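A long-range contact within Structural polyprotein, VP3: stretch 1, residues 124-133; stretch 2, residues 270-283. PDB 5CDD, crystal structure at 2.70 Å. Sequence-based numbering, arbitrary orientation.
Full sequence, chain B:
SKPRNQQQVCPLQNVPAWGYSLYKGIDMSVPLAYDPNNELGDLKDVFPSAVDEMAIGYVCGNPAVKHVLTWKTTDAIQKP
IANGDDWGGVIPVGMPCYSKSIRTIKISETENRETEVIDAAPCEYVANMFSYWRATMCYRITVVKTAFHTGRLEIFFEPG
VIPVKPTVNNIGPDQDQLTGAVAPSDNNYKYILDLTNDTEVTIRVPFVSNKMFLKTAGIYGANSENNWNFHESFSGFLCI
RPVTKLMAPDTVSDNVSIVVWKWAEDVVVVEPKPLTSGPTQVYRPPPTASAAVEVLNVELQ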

# COMPACT_ATOMS: atom_id res chain seq x y z
N GLU B 124 24.70 29.83 33.66
CA GLU B 124 25.98 29.20 33.99
C GLU B 124 25.73 27.77 34.48
O GLU B 124 26.55 26.88 34.27
CB GLU B 124 26.70 29.99 35.08
CG GLU B 124 26.94 31.46 34.75
CD GLU B 124 27.69 32.18 35.86
OE1 GLU B 124 27.27 32.09 37.03
OE2 GLU B 124 28.70 32.86 35.56
N TYR B 125 24.58 27.58 35.13
CA TYR B 125 24.18 26.28 35.67
C TYR B 125 23.89 25.30 34.54
O TYR B 125 24.21 24.11 34.63
CB TYR B 125 22.95 26.47 36.55
CG TYR B 125 22.50 25.25 37.33
CD1 TYR B 125 21.67 24.29 36.75
CD2 TYR B 125 22.87 25.08 38.67
CE1 TYR B 125 21.23 23.18 37.48
CE2 TYR B 125 22.43 23.98 39.40
CZ TYR B 125 21.61 23.04 38.80
OH TYR B 125 21.18 21.95 39.52
N VAL B 126 23.29 25.80 33.46
CA VAL B 126 22.96 24.98 32.31
C VAL B 126 24.19 24.62 31.48
O VAL B 126 24.39 23.46 31.12
CB VAL B 126 21.94 25.70 31.40
CG1 VAL B 126 21.69 24.90 30.13
CG2 VAL B 126 20.63 25.90 32.15
N ALA B 127 25.02 25.62 31.19
CA ALA B 127 26.23 25.41 30.40
C ALA B 127 27.14 24.33 30.98
O ALA B 127 27.94 23.73 30.26
CB ALA B 127 27.01 26.72 30.30
N ASN B 128 27.00 24.07 32.27
CA ASN B 128 27.81 23.07 32.96
C ASN B 128 27.55 21.63 32.53
O ASN B 128 28.40 20.76 32.71
CB ASN B 128 27.60 23.21 34.47
CG ASN B 128 28.59 22.40 35.28
OD1 ASN B 128 29.80 22.54 35.11
ND2 ASN B 128 28.08 21.56 36.17
N MET B 129 26.38 21.38 31.95
CA MET B 129 25.99 20.03 31.51
C MET B 129 26.57 19.63 30.16
O MET B 129 26.59 18.45 29.82
CB MET B 129 24.47 19.93 31.38
CG MET B 129 23.68 20.41 32.56
SD MET B 129 21.93 20.41 32.14
CE MET B 129 21.45 18.84 32.75
N PHE B 130 27.02 20.61 29.39
CA PHE B 130 27.54 20.35 28.06
C PHE B 130 29.04 20.59 27.94
O PHE B 130 29.66 21.10 28.87
CB PHE B 130 26.77 21.20 27.05
CG PHE B 130 25.28 21.08 27.19
CD1 PHE B 130 24.60 19.99 26.65
CD2 PHE B 130 24.56 22.02 27.91
CE1 PHE B 130 23.23 19.84 26.83
CE2 PHE B 130 23.18 21.88 28.09
CZ PHE B 130 22.52 20.79 27.55
N SER B 131 29.62 20.24 26.80
CA SER B 131 31.05 20.41 26.58
C SER B 131 31.42 21.76 25.98
O SER B 131 32.39 22.38 26.42
CB SER B 131 31.57 19.29 25.68
OG SER B 131 31.45 18.03 26.33
N TYR B 132 30.67 22.21 24.98
CA TYR B 132 30.96 23.50 24.35
C TYR B 132 29.69 24.33 24.24
O TYR B 132 28.58 23.80 24.21
CB TYR B 132 31.55 23.30 22.95
CG TYR B 132 32.60 22.22 22.87
CD1 TYR B 132 32.27 20.92 22.48
CD2 TYR B 132 33.93 22.48 23.21
CE1 TYR B 132 33.24 19.92 22.41
CE2 TYR B 132 34.90 21.49 23.15
CZ TYR B 132 34.55 20.21 22.75
OH TYR B 132 35.50 19.22 22.69
N TRP B 133 29.86 25.65 24.18
CA TRP B 133 28.74 26.57 24.08
C TRP B 133 28.95 27.64 23.03
O TRP B 133 30.03 27.78 22.46
CB TRP B 133 28.49 27.25 25.43
CG TRP B 133 29.62 28.15 25.84
CD1 TRP B 133 30.77 27.78 26.48
CD2 TRP B 133 29.73 29.56 25.61
NE1 TRP B 133 31.59 28.88 26.65
CE2 TRP B 133 30.97 29.98 26.13
CE3 TRP B 133 28.89 30.51 25.01
CZ2 TRP B 133 31.40 31.31 26.06
CZ3 TRP B 133 29.32 31.84 24.94
CH2 TRP B 133 30.57 32.22 25.47
N VAL B 270 26.77 22.17 22.64
CA VAL B 270 27.26 21.03 21.89
C VAL B 270 27.73 19.91 22.82
O VAL B 270 28.37 20.18 23.84
CB VAL B 270 28.43 21.44 20.97
CG1 VAL B 270 28.89 20.25 20.13
CG2 VAL B 270 27.99 22.58 20.08
N GLU B 271 27.37 18.70 22.43
CA GLU B 271 27.72 17.50 23.15
C GLU B 271 26.76 17.33 24.30
O GLU B 271 26.12 18.29 24.73
CB GLU B 271 29.15 17.59 23.68
CG GLU B 271 29.71 16.27 24.19
CD GLU B 271 31.21 16.14 23.95
OE1 GLU B 271 31.88 17.18 23.77
OE2 GLU B 271 31.71 15.00 23.93
N PRO B 272 26.70 16.05 24.82
CA PRO B 272 25.82 15.93 25.98
C PRO B 272 26.68 15.38 27.10
O PRO B 272 26.53 14.23 27.53
CB PRO B 272 24.85 14.85 25.51
CG PRO B 272 25.72 13.89 24.73
CD PRO B 272 27.01 14.61 24.38
N LYS B 273 27.61 16.20 27.57
CA LYS B 273 28.50 15.70 28.63
C LYS B 273 29.32 16.85 29.22
O LYS B 273 29.79 17.72 28.49
CB LYS B 273 29.44 14.64 28.06
CG LYS B 273 30.57 14.25 28.99
CD LYS B 273 31.46 13.18 28.40
CE LYS B 273 32.57 12.83 29.38
NZ LYS B 273 32.87 11.38 29.38
N PRO B 274 29.50 16.87 30.55
CA PRO B 274 30.28 17.93 31.18
C PRO B 274 31.72 17.90 30.66
O PRO B 274 32.24 16.83 30.33
CB PRO B 274 30.21 17.58 32.66
CG PRO B 274 28.91 16.85 32.78
CD PRO B 274 28.91 15.97 31.56
N LEU B 275 32.36 19.06 30.58
CA LEU B 275 33.73 19.12 30.11
C LEU B 275 34.70 19.00 31.29
O LEU B 275 35.91 18.89 31.11
CB LEU B 275 33.98 20.43 29.37
CG LEU B 275 35.31 20.56 28.63
CD1 LEU B 275 35.37 19.52 27.51
CD2 LEU B 275 35.45 21.95 28.05
N THR B 276 34.14 19.03 32.50
CA THR B 276 34.92 18.94 33.73
C THR B 276 35.44 17.54 34.00
O THR B 276 34.96 16.56 33.43
CB THR B 276 34.08 19.40 34.93
OG1 THR B 276 32.91 18.58 35.03
CG2 THR B 276 33.66 20.86 34.75
N SER B 277 36.44 17.44 34.88
CA SER B 277 37.04 16.17 35.24
C SER B 277 36.16 15.37 36.19
O SER B 277 36.37 14.17 36.38
CB SER B 277 38.41 16.39 35.88
OG SER B 277 38.28 17.12 37.10
N GLY B 278 35.18 16.04 36.79
CA GLY B 278 34.29 15.36 37.71
C GLY B 278 32.84 15.45 37.26
O GLY B 278 32.53 16.17 36.31
N PRO B 279 31.93 14.71 37.91
CA PRO B 279 30.52 14.74 37.53
C PRO B 279 29.91 16.07 37.96
O PRO B 279 30.43 16.72 38.86
CB PRO B 279 29.92 13.58 38.32
CG PRO B 279 31.09 12.69 38.60
CD PRO B 279 32.17 13.67 38.92
N THR B 280 28.82 16.48 37.32
CA THR B 280 28.17 17.71 37.72
C THR B 280 27.67 17.42 39.13
O THR B 280 27.11 16.35 39.39
CB THR B 280 26.96 18.06 36.83
OG1 THR B 280 26.04 16.96 36.80
CG2 THR B 280 27.42 18.37 35.41
N GLN B 281 27.89 18.35 40.05
CA GLN B 281 27.45 18.15 41.43
C GLN B 281 26.95 19.44 42.05
O GLN B 281 27.53 20.51 41.85
CB GLN B 281 28.60 17.58 42.27
CG GLN B 281 28.33 17.55 43.76
CD GLN B 281 29.41 16.82 44.53
OE1 GLN B 281 30.60 17.01 44.30
NE2 GLN B 281 28.99 15.97 45.47
N VAL B 282 25.87 19.33 42.81
CA VAL B 282 25.28 20.48 43.48
C VAL B 282 25.83 20.61 44.89
O VAL B 282 25.79 19.66 45.67
CB VAL B 282 23.75 20.34 43.56
CG1 VAL B 282 23.16 21.53 44.29
CG2 VAL B 282 23.16 20.22 42.16
N TYR B 283 26.34 21.80 45.22
CA TYR B 283 26.88 22.03 46.55
C TYR B 283 25.72 22.15 47.54
O TYR B 283 24.81 22.96 47.34
CB TYR B 283 27.73 23.30 46.60
CG TYR B 283 28.32 23.53 47.96
CD1 TYR B 283 29.33 22.71 48.46
CD2 TYR B 283 27.83 24.54 48.78
CE1 TYR B 283 29.83 22.88 49.74
CE2 TYR B 283 28.32 24.72 50.07
CZ TYR B 283 29.32 23.89 50.54
OH TYR B 283 29.80 24.06 51.82

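Stretch 2 meets stretch 1 where the chain leaves a helix, passes through a type I turn from Ala127 to Phe130, and enters a strand at Tyr132. The contact buries 676 Å² in total.

Val270 pairs with Tyr132 in an antiparallel bridge: Val270 N donates to Tyr132 O at 2.9 Å, and Tyr132 N donates to Val270 O at 3.3 Å. Val270 O also accepts from Ser131 N at 3.2 Å, so one carbonyl serves two successive amides. The side chains of Val270 and Tyr132 lie on the same face of the sheet, and their CB atoms are 4.1 Å apart. Val270 CB sits at the edge of the tyrosine ring.

Glu271 points toward stretch 1. Its OE1 lies 2.7 Å from Ser131 OG. Its backbone O reaches the edge of the Phe130 ring, 3.0 Å from CD1. The rim of an aromatic ring is slightly positive, which suits a carbonyl oxygen.

The CA-to-CB bond of Lys273 points away, and the residue meets stretch 1 mainly through its backbone. Lys273 O is also 2.7 Å from Ser131 OG. The serine hydroxyl thus has two acceptors within reach, and the geometry does not settle which one takes its proton.

Pro274 has no amide hydrogen, so the 3.4 Å approach of its N to Met129 O is packing alone. Its CB rests 3.7 Å from Asn128 O. Leu275 follows and packs on the loop just before the strand, with CD2 3.5 Å from Ser131 O.

Thr276 OG1 donates to Gly278 O at 2.8 Å, a bond within stretch 2. The chain then swings away through Ser277, Gly278 and Pro279, which make no contact with stretch 1. Thr280 brings the chain back, placing CG2 3.3 Å from Asn128 ND2. Last, Val282 CG2 packs 3.7 Å from Tyr125 OH, at the end of a side chain reaching out from the helix.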